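Local structure of aldo-keto Reductase, OXIDOREDUCTASE (Salmonella typhimurium, 5T79) at residues E7-T12 / R89-I94; T101-P106 / R113-A118; N267-R272 / C321-A326. The protein binds NADPH and, as an aldo-keto reductase, probably reduces aldehydes, with a use in the biocatalytic conversion of 3-hydroxybutanal to 1,3-butanediol. All blocks are in the same frame, centred on the assembly; numbering follows the deposited sequence.

In the fold
The three contacts lie at the periphery of one TIM-barrel chain, with centres 33 to 44 Å apart, and none touches another. Contact 1 is a surface contact and wholly polar across its segments: a carboxylate joins the N-terminal region to the turn leading into strand 93-98. That strand is followed in the chain by the loop and helix of contact 2, which is partly buried and rests on aromatic and apolar packing, without a hydrogen bond between its segments. Contact 3, on the opposite side of the chain's centre from contact 2, pairs helices 257-272 and 318-329; it combines both chemistries, a buried leucine-isoleucine contact beside a salt bridge.

Contact 1: E7-T12 / R89-I94; sequences ENRYHT and RDELII
Arg-9 and Tyr-10 converge on one oxygen of Glu-91, so the contact is a carboxylate gripped by two donors from the N-terminal segment. Arg-9 NH2 gives a salt bridge to Glu-91 OE1 at 2.8 Å, with a fairly straight N-H...O angle of 161°. The two side chains cross at about a right angle, yet their flat groups are nearly coplanar, 12° apart, and NH2 is received on the syn lone pair of OE1, the side of the other carboxylate oxygen. Tyr-10 approaches from the anti side: its OH donates to Glu-91 OE1 at 2.6 Å, somewhat out of the carboxylate plane, while the ring is turned obliquely to that plane and presents its edge to the oxygen. OE1 thus accepts from both donors, which would favour a charged carboxylate.

The two donor side chains also pack on each other. Arg-9 CG sits 3.7 Å above the centre of the Tyr-10 ring, placed there by a first torsion of 65° that sets CG between the backbone N and the carbonyl carbon; the chain then runs extended to NE and carries the guanidinium past the ring, with Tyr-10 CD2 over the rim of one face. A water closes a second route, donating to Tyr-10 OH and to the backbone O of Glu-91, both at 2.7 Å. The long chains of all three residues together bridge backbones whose nearest CA atoms, of Tyr-10 and Glu-91, are 10.8 Å apart. Phe-53 of helix 42-54 touches all three side chains and gives the polar cluster an apolar side. Away from the annotated sites, this surface salt-bridge and hydrogen-bond network ties the N-terminal region to the turn entering strand 93-98, one of the parallel strands of the TIM barrel.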
# COMPACT_ATOMS: atom_id res chain seq x y z
N GLU A 7 -4.03 -5.49 -23.79
CA GLU A 7 -5.46 -5.79 -23.91
C GLU A 7 -5.92 -6.94 -22.96
O GLU A 7 -7.10 -7.03 -22.63
CB GLU A 7 -5.85 -6.09 -25.38
CG GLU A 7 -5.09 -7.25 -26.02
CD GLU A 7 -5.44 -7.60 -27.45
OE1 GLU A 7 -6.58 -7.30 -27.89
OE2 GLU A 7 -4.59 -8.24 -28.12
N ASN A 8 -4.98 -7.80 -22.51
CA ASN A 8 -5.30 -8.93 -21.63
C ASN A 8 -4.98 -8.63 -20.16
O ASN A 8 -4.97 -9.55 -19.33
CB ASN A 8 -4.54 -10.18 -22.08
CG ASN A 8 -4.72 -10.52 -23.54
OD1 ASN A 8 -5.85 -10.56 -24.06
ND2 ASN A 8 -3.62 -10.73 -24.23
N ARG A 9 -4.81 -7.34 -19.80
CA ARG A 9 -4.43 -6.95 -18.44
C ARG A 9 -5.44 -7.40 -17.38
O ARG A 9 -5.03 -7.67 -16.25
CB ARG A 9 -4.19 -5.43 -18.31
CG ARG A 9 -5.41 -4.51 -18.53
CD ARG A 9 -4.94 -3.08 -18.78
NE ARG A 9 -6.02 -2.14 -19.10
CZ ARG A 9 -6.58 -2.00 -20.29
NH1 ARG A 9 -6.20 -2.78 -21.31
NH2 ARG A 9 -7.53 -1.10 -20.49
N TYR A 10 -6.74 -7.49 -17.72
CA TYR A 10 -7.72 -7.88 -16.70
C TYR A 10 -7.97 -9.39 -16.67
O TYR A 10 -8.74 -9.85 -15.83
CB TYR A 10 -9.04 -7.12 -16.93
CG TYR A 10 -8.86 -5.63 -16.79
CD1 TYR A 10 -8.39 -5.08 -15.60
CD2 TYR A 10 -9.11 -4.77 -17.86
CE1 TYR A 10 -8.18 -3.72 -15.47
CE2 TYR A 10 -8.91 -3.39 -17.74
CZ TYR A 10 -8.43 -2.87 -16.54
OH TYR A 10 -8.23 -1.53 -16.35
N HIS A 11 -7.31 -10.16 -17.54
CA HIS A 11 -7.57 -11.60 -17.63
C HIS A 11 -6.94 -12.41 -16.50
O HIS A 11 -7.59 -13.34 -16.01
CB HIS A 11 -7.14 -12.15 -19.00
CG HIS A 11 -7.89 -11.56 -20.17
ND1 HIS A 11 -7.53 -11.86 -21.48
CD2 HIS A 11 -8.93 -10.69 -20.19
CE1 HIS A 11 -8.37 -11.17 -22.24
NE2 HIS A 11 -9.22 -10.44 -21.52
N THR A 12 -5.71 -12.11 -16.10
CA THR A 12 -5.02 -12.91 -15.08
C THR A 12 -5.20 -12.33 -13.66
O THR A 12 -5.52 -13.10 -12.74
CB THR A 12 -3.52 -13.06 -15.42
OG1 THR A 12 -3.40 -13.65 -16.72
CG2 THR A 12 -2.75 -13.93 -14.41
N ARG A 89 -7.40 6.96 -16.87
CA ARG A 89 -7.44 7.42 -15.45
C ARG A 89 -8.65 6.82 -14.71
O ARG A 89 -8.53 6.52 -13.53
CB ARG A 89 -7.45 8.97 -15.33
CG ARG A 89 -7.31 9.51 -13.88
CD ARG A 89 -8.66 9.77 -13.18
NE ARG A 89 -8.54 10.15 -11.75
CZ ARG A 89 -8.40 9.29 -10.75
NH1 ARG A 89 -8.33 7.98 -10.98
NH2 ARG A 89 -8.28 9.73 -9.50
N ASP A 90 -9.79 6.64 -15.40
CA ASP A 90 -10.99 6.11 -14.72
C ASP A 90 -10.90 4.58 -14.49
O ASP A 90 -11.76 4.01 -13.82
CB ASP A 90 -12.26 6.53 -15.47
CG ASP A 90 -12.48 8.05 -15.45
OD1 ASP A 90 -11.90 8.73 -14.58
OD2 ASP A 90 -13.29 8.55 -16.26
N GLU A 91 -9.79 3.95 -14.95
CA GLU A 91 -9.50 2.54 -14.68
C GLU A 91 -8.50 2.40 -13.50
O GLU A 91 -8.13 1.29 -13.14
CB GLU A 91 -8.90 1.88 -15.95
CG GLU A 91 -9.99 1.64 -17.00
CD GLU A 91 -9.55 1.03 -18.31
OE1 GLU A 91 -8.75 0.08 -18.30
OE2 GLU A 91 -10.05 1.49 -19.36
N LEU A 92 -8.05 3.53 -12.93
CA LEU A 92 -7.05 3.54 -11.86
C LEU A 92 -7.62 3.97 -10.53
O LEU A 92 -8.53 4.79 -10.48
CB LEU A 92 -5.88 4.51 -12.22
CG LEU A 92 -5.11 4.24 -13.54
CD1 LEU A 92 -3.94 5.23 -13.72
CD2 LEU A 92 -4.54 2.81 -13.58
N ILE A 93 -7.02 3.45 -9.44
CA ILE A 93 -7.26 3.84 -8.06
C ILE A 93 -5.97 4.49 -7.61
O ILE A 93 -4.94 3.81 -7.47
CB ILE A 93 -7.69 2.68 -7.13
CG1 ILE A 93 -9.02 1.99 -7.57
CG2 ILE A 93 -7.76 3.14 -5.65
CD1 ILE A 93 -10.31 2.81 -7.50
N ILE A 94 -5.99 5.80 -7.44
CA ILE A 94 -4.83 6.58 -7.04
C ILE A 94 -5.04 7.03 -5.62
O ILE A 94 -6.06 7.65 -5.31
CB ILE A 94 -4.61 7.80 -8.00
CG1 ILE A 94 -4.39 7.32 -9.46
CG2 ILE A 94 -3.40 8.65 -7.52
CD1 ILE A 94 -4.60 8.42 -10.58
O HOH W 1 -9.53 -0.86 -14.04

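Contact 2: T101-P106 / R113-A118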
# COMPACT_ATOMS: atom_id res chain seq x y z
N THR A 101 5.85 14.06 8.29
CA THR A 101 6.41 15.40 8.03
C THR A 101 6.47 15.69 6.54
O THR A 101 7.04 14.90 5.80
CB THR A 101 7.81 15.54 8.65
OG1 THR A 101 7.79 15.01 9.97
CG2 THR A 101 8.27 16.98 8.71
N MET A 102 5.91 16.84 6.13
CA MET A 102 5.94 17.27 4.73
C MET A 102 6.68 18.61 4.61
O MET A 102 7.59 18.73 3.78
CB MET A 102 4.53 17.36 4.13
CG MET A 102 4.54 17.75 2.62
SD MET A 102 5.43 16.55 1.59
CE MET A 102 5.56 17.45 0.04
N TRP A 103 6.25 19.63 5.35
CA TRP A 103 6.94 20.92 5.31
C TRP A 103 7.24 21.33 6.74
O TRP A 103 6.74 20.69 7.67
CB TRP A 103 6.16 21.98 4.50
CG TRP A 103 4.81 22.36 5.04
CD1 TRP A 103 4.55 23.35 5.94
CD2 TRP A 103 3.53 21.93 4.54
NE1 TRP A 103 3.20 23.46 6.13
CE2 TRP A 103 2.54 22.65 5.24
CE3 TRP A 103 3.12 20.96 3.60
CZ2 TRP A 103 1.17 22.40 5.08
CZ3 TRP A 103 1.76 20.74 3.41
CH2 TRP A 103 0.80 21.46 4.14
N ASP A 104 8.14 22.30 6.92
CA ASP A 104 8.58 22.75 8.24
C ASP A 104 7.45 23.44 9.03
O ASP A 104 6.50 23.97 8.44
CB ASP A 104 9.75 23.75 8.08
CG ASP A 104 11.01 23.20 7.43
OD1 ASP A 104 11.29 21.99 7.61
OD2 ASP A 104 11.72 23.98 6.75
N GLY A 105 7.59 23.44 10.36
CA GLY A 105 6.67 24.15 11.24
C GLY A 105 5.46 23.37 11.73
O GLY A 105 5.23 22.22 11.35
N PRO A 106 4.63 24.04 12.56
CA PRO A 106 3.51 23.32 13.21
C PRO A 106 2.32 22.92 12.31
O PRO A 106 1.43 22.22 12.80
CB PRO A 106 3.05 24.29 14.30
CG PRO A 106 3.49 25.63 13.83
CD PRO A 106 4.80 25.39 13.14
N ARG A 113 -6.83 19.79 10.61
CA ARG A 113 -7.66 20.06 9.44
C ARG A 113 -6.86 20.96 8.48
O ARG A 113 -6.86 20.72 7.27
CB ARG A 113 -8.95 20.75 9.90
CG ARG A 113 -9.83 21.28 8.76
CD ARG A 113 -10.95 22.14 9.34
NE ARG A 113 -11.94 22.56 8.33
CZ ARG A 113 -12.91 21.77 7.86
NH1 ARG A 113 -13.04 20.53 8.30
NH2 ARG A 113 -13.77 22.24 6.97
N LYS A 114 -6.11 21.92 9.03
CA LYS A 114 -5.25 22.83 8.24
C LYS A 114 -4.26 22.01 7.41
O LYS A 114 -4.16 22.20 6.20
CB LYS A 114 -4.53 23.82 9.19
CG LYS A 114 -3.18 24.38 8.72
CD LYS A 114 -3.34 25.50 7.73
CE LYS A 114 -2.10 26.38 7.59
NZ LYS A 114 -2.38 27.45 6.59
N TYR A 115 -3.53 21.09 8.05
CA TYR A 115 -2.53 20.31 7.32
C TYR A 115 -3.18 19.41 6.27
O TYR A 115 -2.70 19.41 5.13
CB TYR A 115 -1.65 19.50 8.28
CG TYR A 115 -0.70 18.49 7.65
CD1 TYR A 115 0.13 18.85 6.58
CD2 TYR A 115 -0.55 17.23 8.19
CE1 TYR A 115 1.01 17.92 6.01
CE2 TYR A 115 0.36 16.32 7.67
CZ TYR A 115 1.14 16.66 6.58
OH TYR A 115 1.97 15.70 6.06
N LEU A 116 -4.22 18.64 6.63
CA LEU A 116 -4.85 17.70 5.67
C LEU A 116 -5.41 18.42 4.44
O LEU A 116 -5.18 17.97 3.31
CB LEU A 116 -5.94 16.86 6.36
CG LEU A 116 -5.47 15.48 6.89
CD1 LEU A 116 -4.33 15.61 7.90
CD2 LEU A 116 -6.63 14.71 7.57
N ILE A 117 -6.14 19.54 4.64
CA ILE A 117 -6.72 20.25 3.49
C ILE A 117 -5.60 20.90 2.64
O ILE A 117 -5.61 20.75 1.41
CB ILE A 117 -7.79 21.29 3.93
CG1 ILE A 117 -8.99 20.57 4.60
CG2 ILE A 117 -8.24 22.12 2.72
CD1 ILE A 117 -10.13 21.54 5.15
N ALA A 118 -4.66 21.61 3.29
CA ALA A 118 -3.57 22.26 2.52
C ALA A 118 -2.71 21.19 1.80
O ALA A 118 -2.33 21.40 0.65
CB ALA A 118 -2.69 23.12 3.44
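Met-102 and Trp-103, in the beta-alpha loop between strand 93-98 and helix 113-127 of the TIM barrel, lie against Tyr-115 and Ala-118 on the first turns of that helix. Met-102 comes first along the loop. Its CB touches the edge of the Tyr-115 ring, 3.6 Å from Tyr-115 OH, whereas the bend at chi2 (61°) takes the sulfur end away from helix residues 113-118. The long, flexible Met-102 side chain also touches Asn-64, Asn-65 and Pro-70 in loops and Arg-126 further along the helix. It lies about 8 Å from the side chain of Tyr-66, which binds NADPH, so the packing is near the cofactor site but not in it.

Trp-103 follows and makes the aromatic contact. With chi1 at 63°, the indole is swung over toward the helix. Tyr-115 turns its edge to the face of the six-membered ring in a T-shaped stack, with centroids 5.3 Å apart and planes at 77°; Tyr-115 CE1 lies over the indole face, and CD1 of the same ring is 3.6 Å from Trp-103 CH2. A broad, flat indole suits this position, since it also reaches Ser-119 and Gln-122. Tyrosine brings an apolar edge and a polar end together: its OH is hydrogen-bonded to Asn-64. Ala-118, three residues after Tyr-115, is small enough to let the indole approach the helix; its CB lies 3.9 Å from Trp-103 CH2.

Contact 3: N267-R272 / C321-A326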
# COMPACT_ATOMS: atom_id res chain seq x y z
N ASN A 267 13.36 -19.32 2.81
CA ASN A 267 13.69 -19.51 1.38
C ASN A 267 13.76 -21.01 1.02
O ASN A 267 13.39 -21.39 -0.10
CB ASN A 267 15.01 -18.82 1.05
CG ASN A 267 15.32 -18.80 -0.43
OD1 ASN A 267 14.46 -18.48 -1.27
ND2 ASN A 267 16.54 -19.16 -0.77
N GLU A 268 14.22 -21.88 1.95
CA GLU A 268 14.26 -23.33 1.68
C GLU A 268 12.83 -23.89 1.55
O GLU A 268 12.58 -24.75 0.70
CB GLU A 268 15.04 -24.06 2.76
CG GLU A 268 16.53 -23.78 2.65
CD GLU A 268 17.40 -24.31 3.77
OE1 GLU A 268 16.88 -24.99 4.68
OE2 GLU A 268 18.62 -24.05 3.72
N LEU A 269 11.90 -23.38 2.38
CA LEU A 269 10.48 -23.77 2.31
C LEU A 269 9.89 -23.26 0.99
O LEU A 269 9.17 -24.01 0.33
CB LEU A 269 9.67 -23.27 3.53
CG LEU A 269 8.11 -23.38 3.50
CD1 LEU A 269 7.63 -24.78 3.20
CD2 LEU A 269 7.52 -22.95 4.80
N ALA A 270 10.22 -22.02 0.58
CA ALA A 270 9.74 -21.47 -0.69
C ALA A 270 10.25 -22.34 -1.86
O ALA A 270 9.46 -22.67 -2.75
CB ALA A 270 10.19 -20.02 -0.85
N ALA A 271 11.52 -22.80 -1.79
CA ALA A 271 12.12 -23.69 -2.80
C ALA A 271 11.34 -25.00 -2.93
O ALA A 271 11.10 -25.44 -4.05
CB ALA A 271 13.56 -23.99 -2.46
N ARG A 272 10.92 -25.60 -1.80
CA ARG A 272 10.14 -26.86 -1.79
C ARG A 272 8.78 -26.64 -2.44
O ARG A 272 8.22 -27.57 -3.04
CB ARG A 272 9.96 -27.41 -0.37
CG ARG A 272 11.21 -28.07 0.21
CD ARG A 272 10.94 -28.79 1.53
NE ARG A 272 10.70 -27.87 2.65
CZ ARG A 272 11.66 -27.29 3.36
NH1 ARG A 272 12.94 -27.50 3.06
NH2 ARG A 272 11.36 -26.48 4.36
N CYS A 321 1.91 -23.75 7.58
CA CYS A 321 1.77 -22.60 8.49
C CYS A 321 2.48 -22.88 9.83
O CYS A 321 3.12 -21.98 10.37
CB CYS A 321 0.31 -22.24 8.68
SG CYS A 321 -0.47 -21.58 7.19
N ALA A 322 2.43 -24.14 10.31
CA ALA A 322 3.12 -24.58 11.52
C ALA A 322 4.64 -24.53 11.30
O ALA A 322 5.37 -24.08 12.18
CB ALA A 322 2.67 -25.98 11.91
N GLU A 323 5.10 -24.95 10.11
CA GLU A 323 6.51 -24.93 9.70
C GLU A 323 7.07 -23.50 9.74
O GLU A 323 8.17 -23.29 10.25
CB GLU A 323 6.64 -25.50 8.28
CG GLU A 323 7.95 -26.21 8.02
CD GLU A 323 8.12 -26.79 6.63
OE1 GLU A 323 7.12 -27.25 6.04
OE2 GLU A 323 9.28 -26.82 6.16
N ILE A 324 6.30 -22.54 9.21
CA ILE A 324 6.61 -21.10 9.15
C ILE A 324 6.68 -20.53 10.56
O ILE A 324 7.67 -19.90 10.88
CB ILE A 324 5.56 -20.37 8.26
CG1 ILE A 324 5.82 -20.68 6.78
CG2 ILE A 324 5.58 -18.84 8.52
CD1 ILE A 324 4.69 -20.26 5.76
N ASP A 325 5.64 -20.78 11.40
CA ASP A 325 5.57 -20.31 12.79
C ASP A 325 6.76 -20.81 13.60
O ASP A 325 7.26 -20.06 14.44
CB ASP A 325 4.26 -20.72 13.46
CG ASP A 325 3.01 -20.02 12.95
OD1 ASP A 325 3.14 -19.05 12.13
OD2 ASP A 325 1.90 -20.40 13.38
N ALA A 326 7.22 -22.07 13.35
CA ALA A 326 8.38 -22.64 14.04
C ALA A 326 9.67 -21.90 13.64
O ALA A 326 10.49 -21.63 14.52
CB ALA A 326 8.49 -24.14 13.74
O HOH W 2 7.83 -27.94 3.47
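Glu-323 reaches from its helix across to Arg-272 and Leu-269 on the facing one. Its CB points toward that neighbour, and beyond CG the chain runs extended, carrying the carboxylate toward the facing helix. CD lies 4.0 Å from Leu-269 CD1, which is also touched by OE1 at 3.8 Å, so the methyl rests against the carboxylate. OE2 receives Arg-272 NH2 at 2.8 Å in a salt bridge; the bond is bent (132°), NH2 meets OE2 nearly in line with its C-O bond, and the oxygen stands 30° out of the guanidinium plane. OE1 accepts a hydrogen bond from a water, which itself accepts one from Arg-272 NE, so this water supplements the direct bridge. A bend at the third torsion of the arginine folds its guanidinium back over its own helix, where Leu-269 CA lies against one face. Long charged chains suit this more solvent-accessible side of the interface.

Deeper in, leucine and isoleucine meet between the helices: Leu-269 CD2 is 3.5 Å from Ile-324 CG1, a tight carbon contact, with the chains crossing at about a right angle. The segment axes approach to 11.3 Å and run nearly antiparallel, at 161°. Helix 277-285 supports this apolar layer, Met-280 touching Leu-269 and Trp-284 touching Ile-324, so helices 257-272 and 318-329 pack together on the periphery of the barrel with that third helix alongside.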